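Local coordinates for eukaryotic translation initiation factor 2A (Schizosaccharomyces pombe, PDB 3WJ9), which probably directs the binding of initiator methionyl-tRNA to 40S ribosomal subunits, in a codon-dependent manner, early in the translation of a few specific mRNAs, at residues P311-I324 and A327-A341. Sequence-based numbering, arbitrary orientation.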
ATOM      1  N   PRO A 311     -19.492  -0.327  15.293  1.00 56.92           N
ATOM      2  CA  PRO A 311     -19.125  -1.571  14.616  1.00 51.10           C
ATOM      3  C   PRO A 311     -18.234  -1.238  13.437  1.00 49.92           C
ATOM      4  O   PRO A 311     -18.657  -1.273  12.285  1.00 58.64           O
ATOM      5  CB  PRO A 311     -20.467  -2.108  14.122  1.00 43.66           C
ATOM      6  CG  PRO A 311     -21.478  -1.504  15.034  1.00 53.81           C
ATOM      7  CD  PRO A 311     -20.949  -0.141  15.362  1.00 41.43           C
ATOM      8  N   ARG A 312     -16.985  -0.907  13.756  1.00 54.45           N
ATOM      9  CA  ARG A 312     -16.010  -0.488  12.755  1.00 44.17           C
ATOM     10  C   ARG A 312     -14.690  -1.244  12.902  1.00 44.75           C
ATOM     11  O   ARG A 312     -14.278  -1.584  14.012  1.00 44.17           O
ATOM     12  CB  ARG A 312     -15.767   1.019  12.859  1.00 36.40           C
ATOM     13  CG  ARG A 312     -17.043   1.846  12.974  1.00 41.52           C
ATOM     14  CD  ARG A 312     -17.831   1.859  11.671  1.00 58.77           C
ATOM     15  NE  ARG A 312     -18.916   2.836  11.705  1.00 50.37           N
ATOM     16  CZ  ARG A 312     -20.194   2.543  11.488  1.00 53.33           C
ATOM     17  NH1 ARG A 312     -20.552   1.296  11.214  1.00 51.39           N
ATOM     18  NH2 ARG A 312     -21.114   3.495  11.540  1.00 60.27           N
ATOM     19  N   ASN A 313     -14.034  -1.505  11.775  1.00 39.63           N
ATOM     20  CA  ASN A 313     -12.772  -2.237  11.771  1.00 36.68           C
ATOM     21  C   ASN A 313     -11.727  -1.603  10.859  1.00 39.38           C
ATOM     22  O   ASN A 313     -10.660  -2.172  10.638  1.00 50.73           O
ATOM     23  CB  ASN A 313     -13.003  -3.692  11.348  1.00 40.83           C
ATOM     24  CG  ASN A 313     -13.668  -3.813   9.980  1.00 41.32           C
ATOM     25  OD1 ASN A 313     -13.642  -2.885   9.173  1.00 39.24           O
ATOM     26  ND2 ASN A 313     -14.261  -4.972   9.718  1.00 40.45           N
ATOM     27  N   THR A 314     -12.046  -0.431  10.319  1.00 36.46           N
ATOM     28  CA  THR A 314     -11.206   0.182   9.298  1.00 29.17           C
ATOM     29  C   THR A 314     -11.252   1.707   9.347  1.00 29.15           C
ATOM     30  O   THR A 314     -12.327   2.302   9.382  1.00 33.46           O
ATOM     31  CB  THR A 314     -11.624  -0.287   7.890  1.00 35.94           C
ATOM     32  OG1 THR A 314     -11.662  -1.720   7.850  1.00 42.02           O
ATOM     33  CG2 THR A 314     -10.648   0.223   6.839  1.00 39.77           C
ATOM     34  N   LEU A 315     -10.076   2.329   9.344  1.00 35.64           N
ATOM     35  CA  LEU A 315      -9.964   3.783   9.386  1.00 31.57           C
ATOM     36  C   LEU A 315      -9.203   4.304   8.170  1.00 37.62           C
ATOM     37  O   LEU A 315      -8.194   3.726   7.775  1.00 40.37           O
ATOM     38  CB  LEU A 315      -9.262   4.226  10.670  1.00 37.90           C
ATOM     39  CG  LEU A 315      -9.115   5.732  10.896  1.00 36.61           C
ATOM     40  CD1 LEU A 315     -10.390   6.321  11.474  1.00 34.63           C
ATOM     41  CD2 LEU A 315      -7.934   6.019  11.798  1.00 41.75           C
ATOM     42  N   ILE A 316      -9.689   5.391   7.576  1.00 45.38           N
ATOM     43  CA  ILE A 316      -9.017   6.005   6.429  1.00 38.29           C
ATOM     44  C   ILE A 316      -9.041   7.531   6.514  1.00 39.15           C
ATOM     45  O   ILE A 316     -10.086   8.130   6.767  1.00 42.45           O
ATOM     46  CB  ILE A 316      -9.660   5.576   5.085  1.00 41.40           C
ATOM     47  CG1 ILE A 316      -9.675   4.053   4.940  1.00 47.93           C
ATOM     48  CG2 ILE A 316      -8.914   6.202   3.914  1.00 46.79           C
ATOM     49  CD1 ILE A 316     -10.393   3.557   3.701  1.00 57.13           C
ATOM     50  N   PHE A 317      -7.886   8.158   6.307  1.00 48.22           N
ATOM     51  CA  PHE A 317      -7.806   9.612   6.236  1.00 41.64           C
ATOM     52  C   PHE A 317      -7.935  10.076   4.788  1.00 39.79           C
ATOM     53  O   PHE A 317      -7.441   9.419   3.871  1.00 46.15           O
ATOM     54  CB  PHE A 317      -6.492  10.121   6.835  1.00 47.66           C
ATOM     55  CG  PHE A 317      -6.427  10.035   8.336  1.00 46.48           C
ATOM     56  CD1 PHE A 317      -6.052   8.857   8.960  1.00 43.58           C
ATOM     57  CD2 PHE A 317      -6.734  11.133   9.121  1.00 50.61           C
ATOM     58  CE1 PHE A 317      -5.984   8.776  10.337  1.00 48.51           C
ATOM     59  CE2 PHE A 317      -6.670  11.060  10.500  1.00 39.38           C
ATOM     60  CZ  PHE A 317      -6.296   9.878  11.109  1.00 34.08           C
ATOM     61  N   SER A 318      -8.608  11.204   4.583  1.00 36.82           N
ATOM     62  CA  SER A 318      -8.708  11.799   3.255  1.00 35.07           C
ATOM     63  C   SER A 318      -7.354  12.369   2.847  1.00 41.12           C
ATOM     64  O   SER A 318      -6.587  12.807   3.703  1.00 55.62           O
ATOM     65  CB  SER A 318      -9.776  12.895   3.226  1.00 36.30           C
ATOM     66  OG  SER A 318      -9.444  13.953   4.111  1.00 48.81           O
ATOM     67  N   PRO A 319      -7.050  12.343   1.540  1.00 40.97           N
ATOM     68  CA  PRO A 319      -5.808  12.892   0.987  1.00 40.70           C
ATOM     69  C   PRO A 319      -5.550  14.338   1.406  1.00 38.06           C
ATOM     70  O   PRO A 319      -4.395  14.726   1.580  1.00 60.30           O
ATOM     71  CB  PRO A 319      -6.036  12.803  -0.523  1.00 38.53           C
ATOM     72  CG  PRO A 319      -6.912  11.625  -0.681  1.00 32.50           C
ATOM     73  CD  PRO A 319      -7.837  11.645   0.510  1.00 40.63           C
ATOM     74  N   ASN A 320      -6.612  15.121   1.570  1.00 39.38           N
ATOM     75  CA  ASN A 320      -6.467  16.517   1.968  1.00 41.84           C
ATOM     76  C   ASN A 320      -6.345  16.669   3.483  1.00 49.10           C
ATOM     77  O   ASN A 320      -6.319  17.786   4.000  1.00 51.81           O
ATOM     78  CB  ASN A 320      -7.641  17.351   1.442  1.00 42.17           C
ATOM     79  CG  ASN A 320      -8.951  17.043   2.151  1.00 45.51           C
ATOM     80  OD1 ASN A 320      -9.107  15.994   2.777  1.00 45.23           O
ATOM     81  ND2 ASN A 320      -9.904  17.963   2.048  1.00 47.32           N
ATOM     82  N   SER A 321      -6.281  15.534   4.177  1.00 57.93           N
ATOM     83  CA  SER A 321      -6.150  15.495   5.634  1.00 56.52           C
ATOM     84  C   SER A 321      -7.269  16.231   6.367  1.00 58.26           C
ATOM     85  O   SER A 321      -7.104  16.616   7.524  1.00 61.68           O
ATOM     86  CB  SER A 321      -4.798  16.069   6.067  1.00 52.57           C
ATOM     87  OG  SER A 321      -3.735  15.209   5.700  1.00 59.36           O
ATOM     88  N   ARG A 322      -8.403  16.425   5.702  1.00 50.06           N
ATOM     89  CA  ARG A 322      -9.532  17.100   6.330  1.00 47.96           C
ATOM     90  C   ARG A 322     -10.561  16.101   6.850  1.00 57.04           C
ATOM     91  O   ARG A 322     -11.089  16.260   7.949  1.00 73.25           O
ATOM     92  CB  ARG A 322     -10.202  18.069   5.353  1.00 54.65           C
ATOM     93  CG  ARG A 322     -11.355  18.845   5.975  1.00 53.06           C
ATOM     94  CD  ARG A 322     -12.211  19.544   4.933  1.00 53.45           C
ATOM     95  NE  ARG A 322     -13.347  20.231   5.543  1.00 70.83           N
ATOM     96  CZ  ARG A 322     -14.354  20.764   4.860  1.00 75.56           C
ATOM     97  NH1 ARG A 322     -14.375  20.690   3.537  1.00 87.81           N
ATOM     98  NH2 ARG A 322     -15.344  21.370   5.501  1.00 58.68           N
ATOM     99  N   TYR A 323     -10.838  15.074   6.055  1.00 51.62           N
ATOM    100  CA  TYR A 323     -11.883  14.112   6.385  1.00 47.03           C
ATOM    101  C   TYR A 323     -11.325  12.814   6.952  1.00 47.61           C
ATOM    102  O   TYR A 323     -10.235  12.378   6.586  1.00 46.78           O
ATOM    103  CB  TYR A 323     -12.732  13.809   5.150  1.00 45.26           C
ATOM    104  CG  TYR A 323     -13.262  15.044   4.462  1.00 51.40           C
ATOM    105  CD1 TYR A 323     -14.201  15.855   5.082  1.00 48.45           C
ATOM    106  CD2 TYR A 323     -12.829  15.394   3.190  1.00 58.18           C
ATOM    107  CE1 TYR A 323     -14.688  16.985   4.462  1.00 50.10           C
ATOM    108  CE2 TYR A 323     -13.315  16.525   2.558  1.00 57.78           C
ATOM    109  CZ  TYR A 323     -14.244  17.316   3.200  1.00 56.04           C
ATOM    110  OH  TYR A 323     -14.732  18.442   2.579  1.00 77.23           O
ATOM    111  N   ILE A 324     -12.085  12.199   7.853  1.00 43.60           N
ATOM    112  CA  ILE A 324     -11.707  10.920   8.442  1.00 37.86           C
ATOM    113  C   ILE A 324     -12.821   9.894   8.246  1.00 38.17           C
ATOM    114  O   ILE A 324     -13.966  10.129   8.631  1.00 42.90           O
ATOM    115  CB  ILE A 324     -11.384  11.065   9.945  1.00 49.83           C
ATOM    116  CG1 ILE A 324     -10.331  12.156  10.162  1.00 57.85           C
ATOM    117  CG2 ILE A 324     -10.906   9.744  10.516  1.00 43.56           C
ATOM    118  CD1 ILE A 324      -9.962  12.377  11.616  1.00 66.02           C
ATOM    119  N   ALA A 327     -15.212   2.739   8.811  1.00 37.50           N
ATOM    120  CA  ALA A 327     -16.063   1.744   8.171  1.00 31.33           C
ATOM    121  C   ALA A 327     -15.918   0.353   8.776  1.00 47.31           C
ATOM    122  O   ALA A 327     -15.032   0.100   9.590  1.00 59.64           O
ATOM    123  CB  ALA A 327     -15.764   1.694   6.682  1.00 40.31           C
ATOM    124  N   GLY A 328     -16.806  -0.544   8.359  1.00 44.96           N
ATOM    125  CA  GLY A 328     -16.767  -1.931   8.780  1.00 34.85           C
ATOM    126  C   GLY A 328     -16.765  -2.859   7.581  1.00 40.18           C
ATOM    127  O   GLY A 328     -17.770  -2.983   6.882  1.00 58.23           O
ATOM    128  N   PHE A 329     -15.629  -3.509   7.339  1.00 51.80           N
ATOM    129  CA  PHE A 329     -15.476  -4.397   6.190  1.00 41.74           C
ATOM    130  C   PHE A 329     -15.265  -5.849   6.618  1.00 68.86           C
ATOM    131  O   PHE A 329     -15.065  -6.136   7.797  1.00 67.80           O
ATOM    132  CB  PHE A 329     -14.301  -3.952   5.313  1.00 51.66           C
ATOM    133  CG  PHE A 329     -14.424  -2.551   4.775  1.00 49.18           C
ATOM    134  CD1 PHE A 329     -15.665  -1.971   4.554  1.00 63.62           C
ATOM    135  CD2 PHE A 329     -13.287  -1.822   4.470  1.00 47.08           C
ATOM    136  CE1 PHE A 329     -15.764  -0.685   4.053  1.00 54.50           C
ATOM    137  CE2 PHE A 329     -13.378  -0.539   3.969  1.00 48.74           C
ATOM    138  CZ  PHE A 329     -14.617   0.031   3.760  1.00 45.69           C
ATOM    139  N   GLY A 330     -15.297  -6.758   5.647  1.00 82.70           N
ATOM    140  CA  GLY A 330     -15.048  -8.167   5.901  1.00 92.28           C
ATOM    141  C   GLY A 330     -16.291  -8.938   6.294  1.00 80.63           C
ATOM    142  O   GLY A 330     -16.220 -10.115   6.646  1.00 75.93           O
ATOM    143  N   ASN A 331     -17.435  -8.270   6.222  1.00 60.81           N
ATOM    144  CA  ASN A 331     -18.698  -8.845   6.660  1.00 67.70           C
ATOM    145  C   ASN A 331     -19.882  -8.067   6.102  1.00 64.54           C
ATOM    146  O   ASN A 331     -19.703  -7.030   5.465  1.00 72.86           O
ATOM    147  CB  ASN A 331     -18.758  -8.871   8.185  1.00 66.63           C
ATOM    148  CG  ASN A 331     -18.411  -7.531   8.797  1.00 62.12           C
ATOM    149  OD1 ASN A 331     -19.125  -6.546   8.607  1.00 65.79           O
ATOM    150  ND2 ASN A 331     -17.305  -7.482   9.529  1.00 44.23           N
ATOM    151  N   LEU A 332     -21.090  -8.563   6.348  1.00 49.76           N
ATOM    152  CA  LEU A 332     -22.294  -7.875   5.898  1.00 57.29           C
ATOM    153  C   LEU A 332     -22.576  -6.664   6.782  1.00 61.13           C
ATOM    154  O   LEU A 332     -21.885  -6.442   7.777  1.00 54.16           O
ATOM    155  CB  LEU A 332     -23.497  -8.821   5.898  1.00 71.39           C
ATOM    156  CG  LEU A 332     -23.633  -9.794   4.723  1.00 71.48           C
ATOM    157  CD1 LEU A 332     -22.636 -10.943   4.815  1.00 76.75           C
ATOM    158  CD2 LEU A 332     -25.048 -10.327   4.632  1.00 56.25           C
ATOM    159  N   GLN A 333     -23.590  -5.888   6.407  1.00 71.64           N
ATOM    160  CA  GLN A 333     -23.996  -4.698   7.154  1.00 69.10           C
ATOM    161  C   GLN A 333     -22.834  -3.732   7.360  1.00 64.36           C
ATOM    162  O   GLN A 333     -22.639  -3.204   8.455  1.00 73.64           O
ATOM    163  CB  GLN A 333     -24.597  -5.095   8.507  1.00 79.66           C
ATOM    164  CG  GLN A 333     -25.860  -5.934   8.401  1.00 84.51           C
ATOM    165  CD  GLN A 333     -25.668  -7.349   8.907  1.00 67.52           C
ATOM    166  OE1 GLN A 333     -24.880  -7.595   9.819  1.00 66.24           O
ATOM    167  NE2 GLN A 333     -26.388  -8.291   8.310  1.00 45.23           N
ATOM    168  N   GLY A 334     -22.066  -3.505   6.301  1.00 60.87           N
ATOM    169  CA  GLY A 334     -20.901  -2.646   6.379  1.00 62.56           C
ATOM    170  C   GLY A 334     -21.210  -1.191   6.092  1.00 55.66           C
ATOM    171  O   GLY A 334     -21.279  -0.779   4.937  1.00 59.77           O
ATOM    172  N   SER A 335     -21.394  -0.409   7.149  1.00 45.35           N
ATOM    173  CA  SER A 335     -21.692   1.011   7.004  1.00 46.01           C
ATOM    174  C   SER A 335     -20.416   1.836   6.877  1.00 45.59           C
ATOM    175  O   SER A 335     -19.312   1.314   7.023  1.00 49.17           O
ATOM    176  CB  SER A 335     -22.523   1.508   8.188  1.00 47.13           C
ATOM    177  OG  SER A 335     -23.764   0.828   8.257  1.00 63.85           O
ATOM    178  N   ILE A 336     -20.579   3.125   6.591  1.00 48.90           N
ATOM    179  CA  ILE A 336     -19.451   4.045   6.478  1.00 38.71           C
ATOM    180  C   ILE A 336     -19.791   5.400   7.097  1.00 33.13           C
ATOM    181  O   ILE A 336     -20.846   5.971   6.817  1.00 54.06           O
ATOM    182  CB  ILE A 336     -19.028   4.260   5.003  1.00 36.44           C
ATOM    183  CG1 ILE A 336     -18.506   2.961   4.385  1.00 39.18           C
ATOM    184  CG2 ILE A 336     -17.967   5.348   4.901  1.00 41.10           C
ATOM    185  CD1 ILE A 336     -18.023   3.114   2.960  1.00 31.44           C
ATOM    186  N   ASP A 337     -18.897   5.904   7.944  1.00 33.29           N
ATOM    187  CA  ASP A 337     -19.049   7.230   8.531  1.00 40.24           C
ATOM    188  C   ASP A 337     -17.879   8.122   8.128  1.00 44.32           C
ATOM    189  O   ASP A 337     -16.754   7.647   7.981  1.00 41.91           O
ATOM    190  CB  ASP A 337     -19.145   7.140  10.057  1.00 48.30           C
ATOM    191  CG  ASP A 337     -20.398   6.430  10.522  1.00 59.98           C
ATOM    192  OD1 ASP A 337     -21.350   6.324   9.723  1.00 65.49           O
ATOM    193  OD2 ASP A 337     -20.434   5.982  11.689  1.00 59.60           O
ATOM    194  N   ILE A 338     -18.145   9.413   7.943  1.00 40.76           N
ATOM    195  CA  ILE A 338     -17.089  10.361   7.595  1.00 44.61           C
ATOM    196  C   ILE A 338     -17.072  11.548   8.557  1.00 46.70           C
ATOM    197  O   ILE A 338     -18.060  12.269   8.696  1.00 50.76           O
ATOM    198  CB  ILE A 338     -17.237  10.875   6.148  1.00 46.29           C
ATOM    199  CG1 ILE A 338     -17.053   9.723   5.157  1.00 45.65           C
ATOM    200  CG2 ILE A 338     -16.225  11.973   5.866  1.00 44.01           C
ATOM    201  CD1 ILE A 338     -17.113  10.147   3.708  1.00 56.42           C
ATOM    202  N   PHE A 339     -15.933  11.736   9.219  1.00 48.68           N
ATOM    203  CA  PHE A 339     -15.778  12.781  10.225  1.00 46.18           C
ATOM    204  C   PHE A 339     -14.841  13.884   9.739  1.00 52.56           C
ATOM    205  O   PHE A 339     -14.063  13.683   8.806  1.00 58.49           O
ATOM    206  CB  PHE A 339     -15.266  12.181  11.535  1.00 49.93           C
ATOM    207  CG  PHE A 339     -16.159  11.110  12.101  1.00 52.39           C
ATOM    208  CD1 PHE A 339     -16.047   9.794  11.681  1.00 42.51           C
ATOM    209  CD2 PHE A 339     -17.117  11.425  13.048  1.00 55.31           C
ATOM    210  CE1 PHE A 339     -16.872   8.814  12.200  1.00 41.84           C
ATOM    211  CE2 PHE A 339     -17.944  10.451  13.569  1.00 53.49           C
ATOM    212  CZ  PHE A 339     -17.822   9.145  13.145  1.00 44.19           C
ATOM    213  N   ASP A 340     -14.919  15.048  10.378  1.00 61.51           N
ATOM    214  CA  ASP A 340     -14.181  16.226   9.931  1.00 59.73           C
ATOM    215  C   ASP A 340     -13.297  16.784  11.043  1.00 69.62           C
ATOM    216  O   ASP A 340     -13.794  17.343  12.016  1.00 80.38           O
ATOM    217  CB  ASP A 340     -15.160  17.301   9.443  1.00 53.21           C
ATOM    218  CG  ASP A 340     -14.478  18.422   8.672  1.00 66.17           C
ATOM    219  OD1 ASP A 340     -13.367  18.842   9.054  1.00 72.16           O
ATOM    220  OD2 ASP A 340     -15.067  18.891   7.676  1.00 80.42           O
ATOM    221  N   ALA A 341     -11.984  16.642  10.877  1.00 62.03           N
ATOM    222  CA  ALA A 341     -11.019  17.154  11.845  1.00 62.16           C
ATOM    223  C   ALA A 341     -11.127  18.669  12.001  1.00 73.58           C
ATOM    224  O   ALA A 341     -10.929  19.208  13.090  1.00 66.62           O
ATOM    225  CB  ALA A 341      -9.608  16.769  11.435  1.00 67.91           C
TER
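R312 reaches over the backbone of A327 to D337 on the strand beyond. Its chain bends at chi2 (-71°), carrying the aliphatic part past the A327 carbonyl, and NH2 forms a salt bridge with D337 OD2 at 2.6 Å. The carboxylate oxygen lies in the guanidinium plane, while NH2 approaches from above the carboxylate plane; NH1 passes close to S335 CB. The other oxygen of D337 is hydrogen-bonded to T350 on the next strand. Shortening R312 to an alanine would probably leave D337 OD2 without this salt bridge and take away the chain packed along A327 and beside S335. N313 binds twice over: its backbone N donates to A327 O at 2.9 Å, and, with CG between its own N and carbonyl carbon (chi1 57°), its side-chain amide turns to F329, OD1 accepting from F329 N at 2.8 Å. T314 OG1 gives OD1 a second hydrogen bond, and the T314 methyl CG2 sits 4.0 Å from F329 CE2. The backbones of N313 and T314 both face A327, a classic beta bulge: A327 O also accepts, weakly, from T314 N, and T314 O receives A327 N almost straight (174°). Past the type I turn S318–S321, the extended R322 chain brings NE to D340 OD2, a salt bridge of 3.1 Å, and R322 O accepts from A341 N. Y323 puts CB 4.0 Å from I338 CG2, with its ring edge toward F339 O. I324 and F339 form an antiparallel hydrogen-bonded pair, F339 N reaching I324 O at 2.6 Å. Strand 323-327 thus lies between 314-317 and 335-340, the first three strands of a four-stranded antiparallel sheet in the third WD repeat, a blade of the beta-propeller domain.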